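Local structure of Bd3459 (Bdellovibrio bacteriovorus, 5CEC) at residues 86-97 with 230-241. The protein is a predatory endopeptidase of the peptidase S13 family, probably acting on prey cell-wall peptidoglycan, and is bound by the ankyrin-repeat immunity protein Bd3460. The protein carries 1 engineered substitution. Sequence-based numbering, arbitrary orientation.
With SO4 (sulfate ion), chain G.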
loop_
_atom_site.group_PDB
_atom_site.type_symbol
_atom_site.label_atom_id
_atom_site.label_comp_id
_atom_site.label_asym_id
_atom_site.label_seq_id
_atom_site.Cartn_x
_atom_site.Cartn_y
_atom_site.Cartn_z
ATOM N N PRO A 86 -13.584 -14.864 4.766
ATOM C CA PRO A 86 -12.910 -13.758 5.462
ATOM C C PRO A 86 -12.522 -14.025 6.907
ATOM O O PRO A 86 -11.676 -13.308 7.432
ATOM C CB PRO A 86 -13.935 -12.620 5.395
ATOM C CG PRO A 86 -15.254 -13.324 5.293
ATOM C CD PRO A 86 -14.993 -14.560 4.484
ATOM N N ASP A 87 -13.132 -15.031 7.526
ATOM C CA ASP A 87 -12.820 -15.390 8.900
ATOM C C ASP A 87 -11.848 -16.552 9.000
ATOM O O ASP A 87 -11.544 -17.032 10.103
ATOM C CB ASP A 87 -14.114 -15.681 9.640
ATOM C CG ASP A 87 -15.035 -14.470 9.687
ATOM O OD1 ASP A 87 -14.579 -13.430 10.192
ATOM O OD2 ASP A 87 -16.207 -14.559 9.237
ATOM N N TYR A 88 -11.324 -17.008 7.860
ATOM C CA TYR A 88 -10.374 -18.135 7.852
ATOM C C TYR A 88 -9.113 -17.743 8.640
ATOM O O TYR A 88 -8.633 -16.608 8.508
ATOM C CB TYR A 88 -9.970 -18.464 6.412
ATOM C CG TYR A 88 -8.980 -19.588 6.294
ATOM C CD1 TYR A 88 -9.390 -20.909 6.369
ATOM C CD2 TYR A 88 -7.612 -19.341 6.112
ATOM C CE1 TYR A 88 -8.494 -21.949 6.265
ATOM C CE2 TYR A 88 -6.709 -20.373 5.988
ATOM C CZ TYR A 88 -7.149 -21.682 6.084
ATOM O OH TYR A 88 -6.256 -22.725 5.966
ATOM N N ARG A 89 -8.562 -18.686 9.402
ATOM C CA ARG A 89 -7.262 -18.509 10.029
ATOM C C ARG A 89 -6.288 -19.598 9.583
ATOM O O ARG A 89 -6.668 -20.749 9.414
ATOM C CB ARG A 89 -7.415 -18.522 11.545
ATOM C CG ARG A 89 -8.192 -17.341 12.084
ATOM C CD ARG A 89 -8.583 -17.531 13.526
ATOM N NE ARG A 89 -9.337 -16.415 14.064
ATOM C CZ ARG A 89 -8.830 -15.409 14.774
ATOM N NH1 ARG A 89 -7.522 -15.269 14.952
ATOM N NH2 ARG A 89 -9.647 -14.476 15.243
ATOM N N PHE A 90 -5.035 -19.193 9.365
ATOM C CA PHE A 90 -3.970 -20.102 9.032
ATOM C C PHE A 90 -3.514 -20.714 10.343
ATOM O O PHE A 90 -3.050 -20.004 11.238
ATOM C CB PHE A 90 -2.839 -19.326 8.358
ATOM C CG PHE A 90 -3.236 -18.807 6.996
ATOM C CD1 PHE A 90 -3.877 -17.585 6.840
ATOM C CD2 PHE A 90 -3.000 -19.573 5.864
ATOM C CE1 PHE A 90 -4.286 -17.143 5.585
ATOM C CE2 PHE A 90 -3.418 -19.141 4.603
ATOM C CZ PHE A 90 -4.045 -17.915 4.465
ATOM N N LYS A 91 -3.634 -22.034 10.438
ATOM C CA LYS A 91 -3.436 -22.758 11.721
ATOM C C LYS A 91 -2.081 -23.448 11.696
ATOM O O LYS A 91 -1.971 -24.616 11.284
ATOM C CB LYS A 91 -4.589 -23.734 11.945
ATOM C CG LYS A 91 -5.928 -23.036 11.987
ATOM C CD LYS A 91 -7.074 -24.035 12.025
ATOM C CE LYS A 91 -8.374 -23.423 11.532
ATOM N NZ LYS A 91 -8.301 -22.878 10.131
ATOM N N THR A 92 -1.036 -22.717 12.089
ATOM C CA THR A 92 0.319 -23.285 12.164
ATOM C C THR A 92 0.348 -24.175 13.410
ATOM O O THR A 92 -0.108 -23.765 14.481
ATOM C CB THR A 92 1.363 -22.161 12.268
ATOM O OG1 THR A 92 1.235 -21.307 11.127
ATOM C CG2 THR A 92 2.774 -22.710 12.318
ATOM N N LYS A 93 0.824 -25.411 13.250
ATOM C CA LYS A 93 0.858 -26.361 14.347
ATOM C C LYS A 93 2.287 -26.603 14.807
ATOM O O LYS A 93 3.214 -26.701 14.007
ATOM C CB LYS A 93 0.177 -27.662 13.918
ATOM C CG LYS A 93 -1.306 -27.482 13.667
ATOM C CD LYS A 93 -1.947 -28.772 13.163
ATOM C CE LYS A 93 -3.465 -28.705 13.305
ATOM N NZ LYS A 93 -4.111 -30.011 13.017
ATOM N N LEU A 94 2.478 -26.614 16.112
ATOM C CA LEU A 94 3.759 -26.935 16.705
ATOM C C LEU A 94 3.566 -28.260 17.437
ATOM O O LEU A 94 2.715 -28.385 18.314
ATOM C CB LEU A 94 4.173 -25.849 17.676
ATOM C CG LEU A 94 4.970 -24.677 17.094
ATOM C CD1 LEU A 94 4.127 -23.855 16.167
ATOM C CD2 LEU A 94 5.508 -23.848 18.248
ATOM N N HIS A 95 4.396 -29.218 17.112
ATOM C CA HIS A 95 4.401 -30.520 17.757
ATOM C C HIS A 95 5.534 -30.509 18.761
ATOM O O HIS A 95 6.682 -30.440 18.360
ATOM C CB HIS A 95 4.580 -31.597 16.697
ATOM C CG HIS A 95 3.487 -31.605 15.682
ATOM N ND1 HIS A 95 2.364 -32.382 15.844
ATOM C CD2 HIS A 95 3.306 -30.915 14.527
ATOM C CE1 HIS A 95 1.557 -32.207 14.814
ATOM N NE2 HIS A 95 2.101 -31.319 14.001
ATOM N N VAL A 96 5.184 -30.492 20.047
ATOM C CA VAL A 96 6.120 -30.174 21.130
ATOM C C VAL A 96 6.377 -31.402 21.978
ATOM O O VAL A 96 5.416 -31.962 22.542
ATOM C CB VAL A 96 5.577 -29.037 22.023
ATOM C CG1 VAL A 96 6.580 -28.680 23.104
ATOM C CG2 VAL A 96 5.222 -27.813 21.173
ATOM N N THR A 97 7.642 -31.789 22.126
ATOM C CA THR A 97 8.003 -32.965 22.927
ATOM C C THR A 97 9.083 -32.602 23.950
ATOM O O THR A 97 10.117 -32.041 23.560
ATOM C CB THR A 97 8.582 -34.077 22.021
ATOM O OG1 THR A 97 7.674 -34.341 20.944
ATOM C CG2 THR A 97 8.793 -35.367 22.824
ATOM N N SER A 230 4.483 -36.294 22.203
ATOM C CA SER A 230 4.317 -34.910 21.785
ATOM C C SER A 230 2.908 -34.362 22.085
ATOM O O SER A 230 1.924 -35.118 22.209
ATOM C CB SER A 230 4.629 -34.792 20.296
ATOM O OG SER A 230 3.626 -35.395 19.527
ATOM N N THR A 231 2.823 -33.038 22.172
ATOM C CA THR A 231 1.562 -32.329 22.280
ATOM C C THR A 231 1.473 -31.384 21.070
ATOM O O THR A 231 2.420 -30.688 20.773
ATOM C CB THR A 231 1.469 -31.461 23.557
ATOM O OG1 THR A 231 1.654 -32.252 24.743
ATOM C CG2 THR A 231 0.122 -30.771 23.622
ATOM N N THR A 232 0.320 -31.353 20.407
ATOM C CA THR A 232 0.081 -30.453 19.291
ATOM C C THR A 232 -0.519 -29.175 19.809
ATOM O O THR A 232 -1.582 -29.164 20.413
ATOM C CB THR A 232 -0.858 -31.078 18.254
ATOM O OG1 THR A 232 -0.313 -32.333 17.842
ATOM C CG2 THR A 232 -1.020 -30.167 17.034
ATOM N N MET A 233 0.191 -28.090 19.571
ATOM C CA MET A 233 -0.225 -26.760 19.914
ATOM C C MET A 233 -0.526 -26.040 18.593
ATOM O O MET A 233 0.102 -26.331 17.558
ATOM C CB MET A 233 0.892 -26.066 20.706
ATOM C CG MET A 233 1.337 -26.828 21.956
ATOM S SD MET A 233 0.032 -26.977 23.174
ATOM C CE MET A 233 -0.042 -25.277 23.743
ATOM N N VAL A 234 -1.495 -25.131 18.611
ATOM C CA VAL A 234 -1.849 -24.369 17.417
ATOM C C VAL A 234 -1.627 -22.889 17.668
ATOM O O VAL A 234 -1.973 -22.351 18.731
ATOM C CB VAL A 234 -3.279 -24.662 16.885
ATOM C CG1 VAL A 234 -4.362 -24.161 17.831
ATOM C CG2 VAL A 234 -3.468 -24.054 15.503
ATOM N N LEU A 235 -1.019 -22.249 16.672
ATOM C CA LEU A 235 -0.814 -20.810 16.634
ATOM C C LEU A 235 -1.609 -20.298 15.439
ATOM O O LEU A 235 -1.158 -20.368 14.292
ATOM C CB LEU A 235 0.673 -20.486 16.443
ATOM C CG LEU A 235 1.029 -18.992 16.470
ATOM C CD1 LEU A 235 1.161 -18.508 17.907
ATOM C CD2 LEU A 235 2.305 -18.737 15.669
ATOM N N MET A 236 -2.795 -19.773 15.686
ATOM C CA MET A 236 -3.638 -19.301 14.597
ATOM C C MET A 236 -3.255 -17.890 14.193
ATOM O O MET A 236 -3.005 -17.032 15.036
ATOM C CB MET A 236 -5.097 -19.315 14.978
ATOM C CG MET A 236 -5.606 -20.683 15.338
ATOM S SD MET A 236 -7.386 -20.816 15.189
ATOM C CE MET A 236 -7.885 -19.799 16.571
ATOM N N SER A 237 -3.208 -17.643 12.889
ATOM C CA SER A 237 -3.091 -16.277 12.407
ATOM C C SER A 237 -4.299 -15.456 12.794
ATOM O O SER A 237 -5.354 -16.001 13.159
ATOM C CB SER A 237 -2.942 -16.228 10.887
ATOM O OG SER A 237 -4.160 -16.542 10.234
ATOM N N ALA A 238 -4.173 -14.143 12.671
ATOM C CA ALA A 238 -5.319 -13.236 12.557
ATOM C C ALA A 238 -6.219 -13.741 11.418
ATOM O O ALA A 238 -5.752 -14.427 10.489
ATOM C CB ALA A 238 -4.839 -11.792 12.296
ATOM N N PRO A 239 -7.497 -13.373 11.468
ATOM C CA PRO A 239 -8.364 -13.830 10.380
ATOM C C PRO A 239 -7.916 -13.267 9.034
ATOM O O PRO A 239 -7.285 -12.199 8.950
ATOM C CB PRO A 239 -9.744 -13.323 10.762
ATOM C CG PRO A 239 -9.559 -12.332 11.850
ATOM C CD PRO A 239 -8.218 -12.574 12.478
ATOM N N LEU A 240 -8.304 -13.970 7.975
ATOM C CA LEU A 240 -7.935 -13.565 6.629
ATOM C C LEU A 240 -8.286 -12.112 6.317
ATOM O O LEU A 240 -7.486 -11.417 5.692
ATOM C CB LEU A 240 -8.577 -14.498 5.595
ATOM C CG LEU A 240 -8.267 -14.177 4.141
ATOM C CD1 LEU A 240 -6.807 -14.386 3.802
ATOM C CD2 LEU A 240 -9.179 -14.951 3.213
ATOM N N LYS A 241 -9.441 -11.644 6.780
ATOM C CA LYS A 241 -9.822 -10.253 6.527
ATOM C C LYS A 241 -8.719 -9.281 7.003
ATOM O O LYS A 241 -8.491 -8.265 6.371
ATOM C CB LYS A 241 -11.187 -9.916 7.154
ATOM C CG LYS A 241 -11.211 -10.018 8.674
ATOM C CD LYS A 241 -12.537 -9.771 9.356
ATOM C CE LYS A 241 -12.326 -9.903 10.851
ATOM N NZ LYS A 241 -13.464 -9.440 11.672
HETATM S S SO4 G . -2.260 -33.885 14.958
HETATM O O1 SO4 G . -3.716 -33.843 14.709
HETATM O O2 SO4 G . -1.627 -32.669 14.381
HETATM O O3 SO4 G . -1.679 -35.095 14.314
HETATM O O4 SO4 G . -2.083 -33.923 16.428
HETATM O O HOH W 1 -0.003 -19.093 11.739
HETATM O O HOH W 2 2.145 -33.400 18.377
#
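Ser237 OG is gripped twice: it accepts the backbone N-H of Phe90 at 2.9 Å and gives its own proton to Ala238 O at 2.7 Å. A chi1 of 72°, with OG between its backbone N and carbonyl carbon, lets the hydroxyl serve both, and it also lies in the plane of the Phe90 ring at its edge. The CE2 edge of Tyr88 comes over one face of that ring, 3.6 Å above its plane. Arg89 reaches residues 237-239 with an extended chain: NH1 donates to Ser237 O at 2.9 Å, although the acceptor lies 27° out of the guanidinium plane, while Pro239 CD packs on one guanidinium face. NH1 also forms a salt bridge with Asp430. Pro239 is the N-cap residue of helix 240-250, whose first amides, Leu240 N and Lys241 N, bond to Tyr88 O (2.7 Å) and Pro86 O.

Strands 91-97 and 231-236 run antiparallel at 151°, Thr92, Leu94 and Val96 forming hydrogen-bonded pairs with Leu235, Met233 and Thr231. Near the far end a water bridges His95 ND1, Ser230 OG and Thr232 OG1, each at 2.7 Å; Ser230 OG also bonds Asn227 O, Thr232 OG1 donates to a sulfate probably from the crystallisation liquor, and His95 NE2 bonds to Glu109. This is plain packing of an antiparallel pair within a mixed sheet: strand 91-98 lies between 104-109 and 231-236, with 436-437 beyond the latter; Leu94 and Leu235 pack on helix 118-130, while Phe90 and Leu240 meet helix 72-84.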